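Local coordinates for protein PT26-6P (PDB 2WB7) that is of unknown function, being a three-domain protein encoded by an extrachromosomal mobile element of the euryarchaeon Thermococcus sp. 26-2, at residues Val125-Arg139 and Tyr360-Trp374. Residues are numbered along the deposited sequence; the frame is centred on the assembly and turned at random.
Sequences VTVMKAPDPLVYQIR and YAYVERDDGVKIPIW
A beta hairpin of the second immunoglobulin-like domain, strands 350-364 and 370-379, lies against the end of strand 120-129 and the start of helix 135-144 in the first. At the turn, R365 runs alongside V127, its CD against V127 CB, and gives NH1 to V127 O (3.1 Å), nearly in the guanidinium plane; the same NH1 is also hydrogen-bonded to W103 O. D367 forms a salt bridge with the NE/NH2 edge of this guanidinium; its OD1 takes R365 NE on one face of the carboxylate and V369 N on the other, the latter closing an Asx turn. A water links V125 O and T126 OG1 to D366 OD1. Midway, K129 runs extended over I371, its CD 3.8 Å from I371 CG2; its NZ hydrogen-bonds P372 O (2.7 Å) and forms a salt bridge with D132 OD2 (2.6 Å). The buried ammonium thus joins both segments and fixes the D132 carboxylate, whose OD1 receives W374 NE1 almost straight (3.1 Å, 168°) in the indole plane. With CG between its backbone N and carbonyl carbon (chi1 65°), W374 lies across the helix start, I138 CG1 over one face of its six-membered ring and V135 CB near CD1. One turn on from V135, R139 lays CG over the Y360 ring in a CH-pi contact (3.4 Å from the centroid, 8° off the normal), while V135 CG2 meets the ring edge at CE1; Y360 OH donates to Y362 OH. The result is a mostly buried interface between two domains assigned to immunoglobulin-like (E-set) families: a beta hairpin closed by a type I turn with a G1 bulge, set against a strand and the helix that follows it.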
loop_
_atom_site.group_PDB
_atom_site.type_symbol
_atom_site.label_atom_id
_atom_site.label_comp_id
_atom_site.label_asym_id
_atom_site.label_seq_id
_atom_site.Cartn_x
_atom_site.Cartn_y
_atom_site.Cartn_z
ATOM N N VAL A 125 -11.639 7.424 24.746
ATOM C CA VAL A 125 -11.165 6.960 23.444
ATOM C C VAL A 125 -11.742 7.784 22.305
ATOM O O VAL A 125 -12.949 8.054 22.256
ATOM C CB VAL A 125 -11.443 5.460 23.222
ATOM C CG1 VAL A 125 -11.007 5.054 21.857
ATOM C CG2 VAL A 125 -10.690 4.636 24.260
ATOM N N THR A 126 -10.866 8.198 21.398
ATOM C CA THR A 126 -11.292 8.939 20.227
ATOM C C THR A 126 -10.487 8.547 18.977
ATOM O O THR A 126 -9.563 7.735 19.034
ATOM C CB THR A 126 -11.248 10.467 20.477
ATOM O OG1 THR A 126 -12.054 11.131 19.497
ATOM C CG2 THR A 126 -9.835 10.988 20.395
ATOM N N VAL A 127 -10.870 9.103 17.835
ATOM C CA VAL A 127 -10.183 8.838 16.587
ATOM C C VAL A 127 -9.674 10.155 16.064
ATOM O O VAL A 127 -10.387 11.147 16.103
ATOM C CB VAL A 127 -11.141 8.261 15.548
ATOM C CG1 VAL A 127 -10.374 7.826 14.309
ATOM C CG2 VAL A 127 -11.931 7.099 16.142
HETATM N N MSE A 128 -8.440 10.175 15.581
HETATM C CA MSE A 128 -7.865 11.414 15.048
HETATM C C MSE A 128 -7.225 11.240 13.655
HETATM O O MSE A 128 -7.173 10.138 13.094
HETATM C CB MSE A 128 -6.853 12.004 16.037
HETATM C CG MSE A 128 -7.472 12.455 17.373
HETATM SE SE MSE A 128 -8.424 14.195 17.355
HETATM C CE MSE A 128 -9.985 13.644 18.359
ATOM N N LYS A 129 -6.733 12.341 13.103
ATOM C CA LYS A 129 -6.099 12.314 11.798
ATOM C C LYS A 129 -5.312 13.599 11.527
ATOM O O LYS A 129 -5.795 14.708 11.787
ATOM C CB LYS A 129 -7.164 12.103 10.729
ATOM C CG LYS A 129 -6.609 11.926 9.331
ATOM C CD LYS A 129 -7.703 12.014 8.270
ATOM C CE LYS A 129 -7.084 11.946 6.881
ATOM N NZ LYS A 129 -8.015 12.408 5.829
ATOM N N ALA A 130 -4.098 13.444 11.008
ATOM C CA ALA A 130 -3.263 14.579 10.636
ATOM C C ALA A 130 -3.833 15.374 9.453
ATOM O O ALA A 130 -4.837 14.972 8.850
ATOM C CB ALA A 130 -1.864 14.099 10.315
ATOM N N PRO A 131 -3.199 16.516 9.113
ATOM C CA PRO A 131 -3.587 17.255 7.908
ATOM C C PRO A 131 -3.452 16.395 6.634
ATOM O O PRO A 131 -2.495 15.617 6.500
ATOM C CB PRO A 131 -2.591 18.429 7.881
ATOM C CG PRO A 131 -2.178 18.610 9.290
ATOM C CD PRO A 131 -2.136 17.213 9.859
ATOM N N ASP A 132 -4.402 16.547 5.715
ATOM C CA ASP A 132 -4.479 15.704 4.533
ATOM C C ASP A 132 -4.775 16.525 3.279
ATOM O O ASP A 132 -5.935 16.770 2.956
ATOM C CB ASP A 132 -5.583 14.669 4.739
ATOM C CG ASP A 132 -5.526 13.531 3.742
ATOM O OD1 ASP A 132 -4.854 13.659 2.699
ATOM O OD2 ASP A 132 -6.157 12.501 4.012
ATOM N N PRO A 133 -3.723 16.915 2.551
ATOM C CA PRO A 133 -3.795 17.751 1.360
ATOM C C PRO A 133 -4.495 17.100 0.161
ATOM O O PRO A 133 -5.209 17.791 -0.576
ATOM C CB PRO A 133 -2.329 18.008 1.017
ATOM C CG PRO A 133 -1.528 17.479 2.150
ATOM C CD PRO A 133 -2.356 16.451 2.819
ATOM N N LEU A 134 -4.313 15.792 -0.027
ATOM C CA LEU A 134 -4.848 15.094 -1.200
ATOM C C LEU A 134 -6.325 14.636 -1.123
ATOM O O LEU A 134 -6.956 14.377 -2.159
ATOM C CB LEU A 134 -3.949 13.902 -1.536
ATOM C CG LEU A 134 -2.576 14.310 -2.048
ATOM C CD1 LEU A 134 -1.839 13.128 -2.666
ATOM C CD2 LEU A 134 -2.739 15.441 -3.061
ATOM N N VAL A 135 -6.872 14.539 0.087
ATOM C CA VAL A 135 -8.149 13.841 0.290
ATOM C C VAL A 135 -9.277 14.246 -0.667
ATOM O O VAL A 135 -10.011 13.384 -1.155
ATOM C CB VAL A 135 -8.648 13.935 1.771
ATOM C CG1 VAL A 135 -8.860 15.372 2.164
ATOM C CG2 VAL A 135 -9.939 13.157 1.964
ATOM N N TYR A 136 -9.430 15.540 -0.936
ATOM C CA TYR A 136 -10.551 15.988 -1.770
ATOM C C TYR A 136 -10.280 15.814 -3.255
ATOM O O TYR A 136 -11.196 15.579 -4.044
ATOM C CB TYR A 136 -10.913 17.441 -1.481
ATOM C CG TYR A 136 -11.345 17.673 -0.057
ATOM C CD1 TYR A 136 -12.258 16.821 0.563
ATOM C CD2 TYR A 136 -10.848 18.746 0.669
ATOM C CE1 TYR A 136 -12.660 17.029 1.882
ATOM C CE2 TYR A 136 -11.245 18.967 1.982
ATOM C CZ TYR A 136 -12.149 18.103 2.583
ATOM O OH TYR A 136 -12.538 18.311 3.895
ATOM N N GLN A 137 -9.017 15.927 -3.635
ATOM C CA GLN A 137 -8.637 15.675 -5.011
ATOM C C GLN A 137 -8.855 14.216 -5.355
ATOM O O GLN A 137 -9.218 13.882 -6.481
ATOM C CB GLN A 137 -7.180 16.021 -5.208
ATOM C CG GLN A 137 -6.820 17.321 -4.571
ATOM C CD GLN A 137 -5.526 17.845 -5.103
ATOM O OE1 GLN A 137 -5.405 18.093 -6.301
ATOM N NE2 GLN A 137 -4.538 18.013 -4.223
ATOM N N ILE A 138 -8.604 13.344 -4.385
ATOM C CA ILE A 138 -8.817 11.925 -4.590
ATOM C C ILE A 138 -10.304 11.668 -4.670
ATOM O O ILE A 138 -10.774 10.921 -5.534
ATOM C CB ILE A 138 -8.216 11.101 -3.465
ATOM C CG1 ILE A 138 -6.719 11.369 -3.378
ATOM C CG2 ILE A 138 -8.435 9.640 -3.718
ATOM C CD1 ILE A 138 -5.957 10.815 -4.534
ATOM N N ARG A 139 -11.054 12.313 -3.785
ATOM C CA ARG A 139 -12.503 12.197 -3.835
ATOM C C ARG A 139 -13.054 12.615 -5.204
ATOM O O ARG A 139 -13.913 11.936 -5.755
ATOM C CB ARG A 139 -13.178 12.990 -2.715
ATOM C CG ARG A 139 -14.614 12.599 -2.517
ATOM C CD ARG A 139 -15.468 13.739 -2.043
ATOM N NE ARG A 139 -15.111 14.999 -2.691
ATOM C CZ ARG A 139 -14.676 16.080 -2.039
ATOM N NH1 ARG A 139 -14.560 16.054 -0.718
ATOM N NH2 ARG A 139 -14.359 17.188 -2.701
ATOM N N TYR A 360 -12.436 5.978 -1.242
ATOM C CA TYR A 360 -12.704 7.113 -0.388
ATOM C C TYR A 360 -13.799 6.690 0.573
ATOM O O TYR A 360 -14.859 6.241 0.137
ATOM C CB TYR A 360 -13.187 8.273 -1.250
ATOM C CG TYR A 360 -13.590 9.515 -0.503
ATOM C CD1 TYR A 360 -12.646 10.466 -0.137
ATOM C CD2 TYR A 360 -14.921 9.760 -0.202
ATOM C CE1 TYR A 360 -13.016 11.622 0.539
ATOM C CE2 TYR A 360 -15.307 10.913 0.476
ATOM C CZ TYR A 360 -14.351 11.838 0.844
ATOM O OH TYR A 360 -14.740 12.984 1.507
ATOM N N ALA A 361 -13.549 6.810 1.875
ATOM C CA ALA A 361 -14.570 6.443 2.860
ATOM C C ALA A 361 -14.582 7.372 4.076
ATOM O O ALA A 361 -13.765 8.284 4.183
ATOM C CB ALA A 361 -14.426 4.982 3.279
ATOM N N TYR A 362 -15.533 7.139 4.972
ATOM C CA TYR A 362 -15.645 7.902 6.199
ATOM C C TYR A 362 -15.527 6.988 7.394
ATOM O O TYR A 362 -16.156 5.930 7.454
ATOM C CB TYR A 362 -16.991 8.609 6.267
ATOM C CG TYR A 362 -17.160 9.689 5.229
ATOM C CD1 TYR A 362 -16.706 10.972 5.465
ATOM C CD2 TYR A 362 -17.779 9.424 4.008
ATOM C CE1 TYR A 362 -16.854 11.970 4.515
ATOM C CE2 TYR A 362 -17.925 10.417 3.056
ATOM C CZ TYR A 362 -17.463 11.686 3.320
ATOM O OH TYR A 362 -17.603 12.673 2.382
ATOM N N VAL A 363 -14.696 7.390 8.336
ATOM C CA VAL A 363 -14.687 6.774 9.640
ATOM C C VAL A 363 -15.640 7.598 10.480
ATOM O O VAL A 363 -15.425 8.804 10.654
ATOM C CB VAL A 363 -13.299 6.863 10.250
ATOM C CG1 VAL A 363 -13.316 6.345 11.674
ATOM C CG2 VAL A 363 -12.298 6.105 9.376
ATOM N N GLU A 364 -16.709 6.975 10.970
ATOM C CA GLU A 364 -17.661 7.697 11.811
ATOM C C GLU A 364 -17.366 7.513 13.290
ATOM O O GLU A 364 -17.585 6.439 13.860
ATOM C CB GLU A 364 -19.108 7.304 11.540
ATOM C CG GLU A 364 -20.028 8.426 11.980
ATOM C CD GLU A 364 -21.295 7.971 12.700
ATOM O OE1 GLU A 364 -21.789 6.839 12.466
ATOM O OE2 GLU A 364 -21.808 8.790 13.498
ATOM N N ARG A 365 -16.862 8.582 13.895
ATOM C CA ARG A 365 -16.496 8.606 15.297
ATOM C C ARG A 365 -17.740 8.566 16.182
ATOM O O ARG A 365 -18.805 9.063 15.804
ATOM C CB ARG A 365 -15.714 9.880 15.566
ATOM C CG ARG A 365 -14.731 9.784 16.672
ATOM C CD ARG A 365 -13.720 10.897 16.522
ATOM N NE ARG A 365 -14.385 12.189 16.420
ATOM C CZ ARG A 365 -13.756 13.360 16.484
ATOM N NH1 ARG A 365 -12.443 13.408 16.631
ATOM N NH2 ARG A 365 -14.442 14.485 16.397
ATOM N N ASP A 366 -17.605 7.974 17.364
ATOM C CA ASP A 366 -18.753 7.798 18.261
ATOM C C ASP A 366 -19.510 9.101 18.516
ATOM O O ASP A 366 -20.692 9.064 18.800
ATOM C CB ASP A 366 -18.320 7.178 19.589
ATOM C CG ASP A 366 -17.221 7.978 20.270
ATOM O OD1 ASP A 366 -16.704 8.941 19.643
ATOM O OD2 ASP A 366 -16.874 7.646 21.431
ATOM N N ASP A 367 -18.842 10.247 18.409
ATOM C CA ASP A 367 -19.523 11.538 18.568
ATOM C C ASP A 367 -20.276 11.998 17.316
ATOM O O ASP A 367 -20.800 13.110 17.271
ATOM C CB ASP A 367 -18.536 12.629 18.992
ATOM C CG ASP A 367 -17.572 13.013 17.879
ATOM O OD1 ASP A 367 -17.383 12.208 16.936
ATOM O OD2 ASP A 367 -16.989 14.116 17.952
ATOM N N GLY A 368 -20.334 11.155 16.293
ATOM C CA GLY A 368 -21.104 11.499 15.094
ATOM C C GLY A 368 -20.335 12.268 14.030
ATOM O O GLY A 368 -20.750 12.331 12.874
ATOM N N VAL A 369 -19.217 12.867 14.409
ATOM C CA VAL A 369 -18.341 13.481 13.428
ATOM C C VAL A 369 -17.871 12.424 12.421
ATOM O O VAL A 369 -17.592 11.290 12.803
ATOM C CB VAL A 369 -17.127 14.102 14.109
ATOM C CG1 VAL A 369 -16.023 14.320 13.094
ATOM C CG2 VAL A 369 -17.519 15.397 14.795
ATOM N N LYS A 370 -17.774 12.787 11.141
ATOM C CA LYS A 370 -17.346 11.828 10.104
ATOM C C LYS A 370 -16.026 12.196 9.429
ATOM O O LYS A 370 -15.950 13.212 8.757
ATOM C CB LYS A 370 -18.444 11.660 9.058
ATOM C CG LYS A 370 -19.473 10.648 9.460
ATOM C CD LYS A 370 -20.810 10.967 8.862
ATOM C CE LYS A 370 -21.922 10.187 9.571
ATOM N NZ LYS A 370 -22.091 10.526 11.046
ATOM N N ILE A 371 -14.995 11.366 9.606
ATOM C CA ILE A 371 -13.641 11.674 9.117
ATOM C C ILE A 371 -13.307 10.973 7.785
ATOM O O ILE A 371 -13.258 9.741 7.720
ATOM C CB ILE A 371 -12.574 11.260 10.154
ATOM C CG1 ILE A 371 -12.851 11.913 11.499
ATOM C CG2 ILE A 371 -11.199 11.642 9.698
ATOM C CD1 ILE A 371 -11.833 11.569 12.551
ATOM N N PRO A 372 -13.042 11.760 6.722
ATOM C CA PRO A 372 -12.831 11.206 5.382
ATOM C C PRO A 372 -11.450 10.566 5.228
ATOM O O PRO A 372 -10.445 11.183 5.586
ATOM C CB PRO A 372 -12.926 12.438 4.471
ATOM C CG PRO A 372 -13.249 13.607 5.374
ATOM C CD PRO A 372 -12.835 13.213 6.743
ATOM N N ILE A 373 -11.392 9.345 4.707
ATOM C CA ILE A 373 -10.104 8.731 4.426
ATOM C C ILE A 373 -10.071 8.237 2.990
ATOM O O ILE A 373 -11.129 7.960 2.394
ATOM C CB ILE A 373 -9.808 7.562 5.356
ATOM C CG1 ILE A 373 -11.011 6.627 5.416
ATOM C CG2 ILE A 373 -9.450 8.074 6.743
ATOM C CD1 ILE A 373 -10.744 5.385 6.198
ATOM N N TRP A 374 -8.866 8.145 2.429
ATOM C CA TRP A 374 -8.702 7.673 1.076
ATOM C C TRP A 374 -7.536 6.708 0.989
ATOM O O TRP A 374 -6.608 6.757 1.804
ATOM C CB TRP A 374 -8.479 8.847 0.119
ATOM C CG TRP A 374 -7.202 9.594 0.357
ATOM C CD1 TRP A 374 -7.014 10.630 1.212
ATOM C CD2 TRP A 374 -5.935 9.346 -0.264
ATOM N NE1 TRP A 374 -5.711 11.059 1.151
ATOM C CE2 TRP A 374 -5.028 10.285 0.257
ATOM C CE3 TRP A 374 -5.479 8.416 -1.204
ATOM C CZ2 TRP A 374 -3.695 10.328 -0.128
ATOM C CZ3 TRP A 374 -4.146 8.462 -1.590
ATOM C CH2 TRP A 374 -3.274 9.413 -1.053
HETATM O O HOH W 1 -14.559 9.989 20.546
HETATM O O HOH W 2 -6.825 9.726 4.359
#